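Long-range contacts in anopheles Plasmodium-responsive Leucine-rich repeat protein 1B (Anopheles gambiae, PDB 4XGO), which probably acts in the mosquito's response to Plasmodium as a partner of the related protein LRIM1, its leucine-rich repeat domain being the part seen here: residues I49-M54 and L72-M77; V239-Y244 and N259-V264. All blocks are in the same frame, centred on the assembly; numbering follows the deposited sequence. Where two conformers were deposited one is given.

Interaction 1: residues I49-M54 and L72-M77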
# COMPACT_ATOMS: atom_id res chain seq x y z
N ILE A 49 4.82 13.02 -28.44
CA ILE A 49 4.50 11.96 -27.44
C ILE A 49 3.32 11.08 -27.88
O ILE A 49 2.23 11.58 -28.23
CB ILE A 49 4.19 12.58 -26.07
CG1 ILE A 49 5.44 13.23 -25.49
CG2 ILE A 49 3.64 11.51 -25.10
CD1 ILE A 49 5.17 14.20 -24.36
N GLN A 50 3.55 9.77 -27.90
CA GLN A 50 2.50 8.80 -28.13
C GLN A 50 2.17 8.04 -26.85
O GLN A 50 1.03 7.64 -26.67
CB GLN A 50 2.92 7.83 -29.20
CG GLN A 50 3.04 8.49 -30.57
CD GLN A 50 3.53 7.52 -31.61
OE1 GLN A 50 3.40 6.31 -31.47
NE2 GLN A 50 4.13 8.06 -32.67
N LYS A 51 3.16 7.79 -26.00
CA LYS A 51 2.93 7.11 -24.71
C LYS A 51 3.46 7.96 -23.58
O LYS A 51 4.65 8.31 -23.54
CB LYS A 51 3.60 5.74 -24.68
CG LYS A 51 3.16 4.83 -25.81
CD LYS A 51 3.67 3.42 -25.55
CE LYS A 51 3.31 2.51 -26.71
NZ LYS A 51 3.89 1.15 -26.52
N LEU A 52 2.57 8.31 -22.65
CA LEU A 52 2.91 9.22 -21.57
C LEU A 52 2.70 8.53 -20.24
O LEU A 52 1.58 8.16 -19.91
CB LEU A 52 2.05 10.47 -21.64
CG LEU A 52 2.23 11.55 -20.58
CD1 LEU A 52 3.68 11.99 -20.51
CD2 LEU A 52 1.27 12.71 -20.88
N TYR A 53 3.80 8.34 -19.51
CA TYR A 53 3.76 7.66 -18.22
C TYR A 53 3.97 8.67 -17.10
O TYR A 53 5.03 9.31 -17.04
CB TYR A 53 4.82 6.57 -18.15
CG TYR A 53 4.88 5.59 -19.29
CD1 TYR A 53 3.74 5.22 -19.99
CD2 TYR A 53 6.10 4.99 -19.64
CE1 TYR A 53 3.79 4.28 -21.00
CE2 TYR A 53 6.16 4.04 -20.65
CZ TYR A 53 5.02 3.69 -21.33
OH TYR A 53 5.07 2.74 -22.33
N MET A 54 2.95 8.84 -16.25
CA MET A 54 3.04 9.74 -15.08
C MET A 54 2.57 9.05 -13.79
O MET A 54 1.99 9.67 -12.89
CB MET A 54 2.27 11.05 -15.35
CG MET A 54 2.80 11.80 -16.55
SD MET A 54 1.99 13.41 -16.77
CE MET A 54 0.57 12.92 -17.70
N LEU A 72 -1.21 12.85 -30.58
CA LEU A 72 -0.86 11.50 -31.01
C LEU A 72 -0.93 10.49 -29.86
O LEU A 72 -0.59 9.34 -30.07
CB LEU A 72 0.55 11.47 -31.59
CG LEU A 72 0.81 12.44 -32.75
CD1 LEU A 72 2.23 12.24 -33.24
CD2 LEU A 72 -0.21 12.22 -33.86
N LEU A 73 -1.38 10.93 -28.68
CA LEU A 73 -1.38 10.10 -27.48
C LEU A 73 -2.17 8.81 -27.71
O LEU A 73 -3.35 8.85 -28.07
CB LEU A 73 -1.99 10.91 -26.33
CG LEU A 73 -1.94 10.32 -24.93
CD1 LEU A 73 -0.53 10.30 -24.40
CD2 LEU A 73 -2.87 11.13 -24.05
N THR A 74 -1.52 7.67 -27.48
CA THR A 74 -2.16 6.38 -27.56
C THR A 74 -2.22 5.68 -26.19
O THR A 74 -3.13 4.89 -25.98
CB THR A 74 -1.47 5.44 -28.55
OG1 THR A 74 -0.15 5.14 -28.09
CG2 THR A 74 -1.39 6.06 -29.95
N VAL A 75 -1.28 5.99 -25.30
CA VAL A 75 -1.22 5.33 -23.98
C VAL A 75 -0.98 6.39 -22.92
O VAL A 75 -0.06 7.19 -23.06
CB VAL A 75 -0.06 4.31 -23.91
CG1 VAL A 75 0.01 3.66 -22.53
CG2 VAL A 75 -0.24 3.24 -24.97
N LEU A 76 -1.84 6.44 -21.91
CA LEU A 76 -1.69 7.36 -20.80
C LEU A 76 -1.81 6.56 -19.50
O LEU A 76 -2.83 5.94 -19.28
CB LEU A 76 -2.76 8.45 -20.84
CG LEU A 76 -2.76 9.44 -19.69
CD1 LEU A 76 -1.52 10.30 -19.70
CD2 LEU A 76 -4.00 10.32 -19.73
N MET A 77 -0.78 6.65 -18.66
CA MET A 77 -0.78 5.94 -17.39
C MET A 77 -0.57 6.93 -16.26
O MET A 77 0.46 7.63 -16.18
CB MET A 77 0.29 4.85 -17.39
CG MET A 77 0.13 3.92 -18.57
SD MET A 77 1.09 2.43 -18.40
CE MET A 77 -0.06 1.41 -17.47
O HOH W 1 1.19 13.85 -29.37
O HOH W 2 1.66 4.51 -29.83

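Interaction 2: residues V239-Y244 and N259-V264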
# COMPACT_ATOMS: atom_id res chain seq x y z
N VAL A 239 -29.05 -22.18 -0.39
CA VAL A 239 -29.60 -23.23 0.47
C VAL A 239 -29.95 -24.49 -0.29
O VAL A 239 -29.73 -25.61 0.19
CB VAL A 239 -30.85 -22.74 1.25
CG1 VAL A 239 -31.41 -23.85 2.13
CG2 VAL A 239 -30.49 -21.54 2.11
N ALA A 240 -30.50 -24.33 -1.48
CA ALA A 240 -30.95 -25.46 -2.27
C ALA A 240 -30.67 -25.20 -3.74
O ALA A 240 -30.89 -24.10 -4.24
CB ALA A 240 -32.43 -25.68 -2.03
N LEU A 241 -30.17 -26.22 -4.41
CA LEU A 241 -29.93 -26.15 -5.85
C LEU A 241 -30.55 -27.36 -6.51
O LEU A 241 -30.47 -28.47 -5.98
CB LEU A 241 -28.43 -26.12 -6.16
CG LEU A 241 -27.64 -24.92 -5.66
CD1 LEU A 241 -26.15 -25.16 -5.87
CD2 LEU A 241 -28.06 -23.66 -6.39
N ASP A 242 -31.16 -27.13 -7.67
CA ASP A 242 -31.73 -28.18 -8.50
C ASP A 242 -31.33 -27.91 -9.95
O ASP A 242 -31.93 -27.08 -10.63
CB ASP A 242 -33.26 -28.20 -8.35
CG ASP A 242 -33.94 -29.19 -9.29
OD1 ASP A 242 -33.24 -30.04 -9.88
OD2 ASP A 242 -35.19 -29.10 -9.44
N PHE A 243 -30.27 -28.61 -10.38
CA PHE A 243 -29.75 -28.52 -11.75
C PHE A 243 -30.28 -29.67 -12.62
O PHE A 243 -29.74 -30.78 -12.64
CB PHE A 243 -28.21 -28.52 -11.72
CG PHE A 243 -27.60 -27.24 -11.20
CD1 PHE A 243 -28.36 -26.24 -10.57
CD2 PHE A 243 -26.24 -27.01 -11.35
CE1 PHE A 243 -27.79 -25.07 -10.11
CE2 PHE A 243 -25.65 -25.84 -10.88
CZ PHE A 243 -26.42 -24.87 -10.26
N TYR A 244 -31.32 -29.39 -13.38
CA TYR A 244 -32.15 -30.45 -14.00
C TYR A 244 -31.99 -30.58 -15.51
O TYR A 244 -32.30 -31.63 -16.08
CB TYR A 244 -33.62 -30.16 -13.72
CG TYR A 244 -34.02 -28.79 -14.21
CD1 TYR A 244 -34.48 -28.60 -15.52
CD2 TYR A 244 -33.88 -27.68 -13.38
CE1 TYR A 244 -34.82 -27.33 -15.97
CE2 TYR A 244 -34.20 -26.41 -13.83
CZ TYR A 244 -34.67 -26.24 -15.12
OH TYR A 244 -34.99 -24.98 -15.55
N ASN A 259 -21.39 -22.20 1.44
CA ASN A 259 -22.75 -21.68 1.37
C ASN A 259 -23.52 -22.28 2.54
O ASN A 259 -22.92 -22.59 3.58
CB ASN A 259 -23.36 -22.00 0.00
CG ASN A 259 -22.92 -21.02 -1.06
OD1 ASN A 259 -23.42 -19.90 -1.10
ND2 ASN A 259 -21.99 -21.42 -1.92
N HIS A 260 -24.83 -22.44 2.39
CA HIS A 260 -25.63 -23.06 3.42
C HIS A 260 -26.41 -24.21 2.81
O HIS A 260 -27.58 -24.44 3.18
CB HIS A 260 -26.61 -22.03 3.97
CG HIS A 260 -25.93 -20.88 4.63
ND1 HIS A 260 -25.01 -21.06 5.65
CD2 HIS A 260 -26.03 -19.55 4.44
CE1 HIS A 260 -24.56 -19.88 6.04
NE2 HIS A 260 -25.16 -18.95 5.33
N LEU A 261 -25.78 -24.91 1.88
CA LEU A 261 -26.51 -25.87 1.05
C LEU A 261 -26.98 -27.08 1.84
O LEU A 261 -26.17 -27.73 2.51
CB LEU A 261 -25.68 -26.33 -0.14
CG LEU A 261 -25.46 -25.28 -1.23
CD1 LEU A 261 -24.27 -25.70 -2.10
CD2 LEU A 261 -26.68 -25.10 -2.10
N MET A 262 -28.28 -27.40 1.74
CA MET A 262 -28.81 -28.66 2.25
C MET A 262 -28.84 -29.75 1.18
O MET A 262 -28.80 -30.93 1.52
CB MET A 262 -30.20 -28.45 2.86
CG MET A 262 -30.17 -27.47 4.01
SD MET A 262 -31.72 -27.44 4.94
CE MET A 262 -32.83 -26.66 3.82
N TRP A 263 -28.91 -29.37 -0.09
CA TRP A 263 -28.89 -30.34 -1.16
C TRP A 263 -28.45 -29.70 -2.46
O TRP A 263 -28.58 -28.50 -2.64
CB TRP A 263 -30.24 -31.03 -1.37
CG TRP A 263 -31.41 -30.16 -1.69
CD1 TRP A 263 -31.80 -29.72 -2.92
CD2 TRP A 263 -32.39 -29.68 -0.76
NE1 TRP A 263 -32.97 -28.98 -2.82
CE2 TRP A 263 -33.34 -28.94 -1.50
CE3 TRP A 263 -32.54 -29.81 0.62
CZ2 TRP A 263 -34.43 -28.30 -0.89
CZ3 TRP A 263 -33.63 -29.17 1.23
CH2 TRP A 263 -34.56 -28.44 0.48
N VAL A 264 -27.94 -30.54 -3.35
CA VAL A 264 -27.62 -30.18 -4.72
C VAL A 264 -28.18 -31.29 -5.60
O VAL A 264 -27.54 -32.30 -5.84
CB VAL A 264 -26.11 -30.03 -4.93
CG1 VAL A 264 -25.82 -29.61 -6.37
CG2 VAL A 264 -25.55 -29.00 -3.97

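Interaction 1: residues I49-M54 and L72-M77
Backbone hydrogen bonding defines this contact between two neighbouring strands on the concave side of the leucine-rich repeat solenoid. Strands 51-53 and 75-77 run parallel, 3° apart, in the register K51-V75, L52-L76 and Y53-M77. L52 N gives a nearly straight bond to V75 O (2.9 Å), M77 N reaches L52 O, and M54 N closes the series on M77 O (2.8 Å). At the N-terminal end of the pairing, Q50 O accepts from two donors lying in its carbonyl plane: T74 N at 2.7 Å and, longer, V75 N at 3.2 Å. Two waters extend the link, one joining I49 O to L72 N, the other Q50 OE1 to T74 OG1.

Apolar side chains pack on the face of L52 and L76. Their CG atoms are both anti to the backbone N (chi1 179° and 177°), so the chains lie alongside, with L52 CD2 3.9 Å from L76 CD1. L73 CD1 tucks against L52 CB (3.8 Å), and M54 CE meets L76 CD1.

On the face of K51, Y53, V75 and M77, the extended K51 chain lays its methylenes along V75 CB and CG2, V75 CG1 touches the edge of the Y53 ring, and M77 SD, in the conformer given, makes an oblique Met-aromatic contact 4.8 Å from that ring's centroid.

Paired amides thus fix the register, buried apolar side chains pack on the inner face, and the opposite face combines partly exposed K51, Y53 and V75 with buried M77, Y53 also meeting L33 of the second subunit.

Interaction 2: residues V239-Y244 and N259-V264
This contact pairs the segments that lead away from the consensus asparagines of two successive leucine-rich repeats, in part as the two-stranded parallel sheet of 240-243 and 263-266. M262 N donates to V239 O at 2.8 Å, nearly straight (166°) and in the carbonyl plane. The second bond is poorer: L241 N lies 3.3 Å from W263 O and 33° out of its carbonyl plane. V239 O is also approached by L261 CA, at 3.3 Å, a CA-H...O contact beside its amide bond. The true strand pairing is L241 with V264, whose CA atoms are 4.8 Å apart.

N259 is the consensus asparagine of its repeat, and its bonds place the second segment in the solenoid: ND2 donates to V233 O and L256 O, while OD1 accepts from L238 N, so that one side chain ties successive turns together. L241, L261 and V264 are buried on the inner side. L241 crosses L261 obliquely, with L241 CG 3.7 Å from L261 CD2, and L241 CD1 stands more loosely against V264 CG2 (4.3 Å). I217 and L256 also touch L241, and F287 packs on V264.

On the outer side W263 CG sits in the crowded position between backbone N and carbonyl carbon (chi1 59°), which brings the indole back beside the first segment. A240 CB sits over one ring face, offset toward the rim, only 3.4 Å from W263 CE2. L241 O approaches the edge near W263 CD1. Alongside, M262, bent at chi3, sets its CE 3.6 Å from V239 CG1, the two side chains pointing the same way.

From the N terminus, interaction 1 comes first: residues 49-54 and 72-77 close a loop of 17 intervening residues that contains neither helix nor strand. Interaction 2 opens far later, and the 14 residues between 239-244 and 259-264 include the concave strand 253-255. The two loops are in series, neither nested nor crossed, and each joins successive turns of the solenoid. The centres of interactions 1 and 2 lie about 50 Å apart, on opposite sides of the chain's centre. Interaction 1 ties adjacent strands of the concave surface near the N-terminal end; interaction 2 ties the stretches beyond such strands toward the C-terminal end.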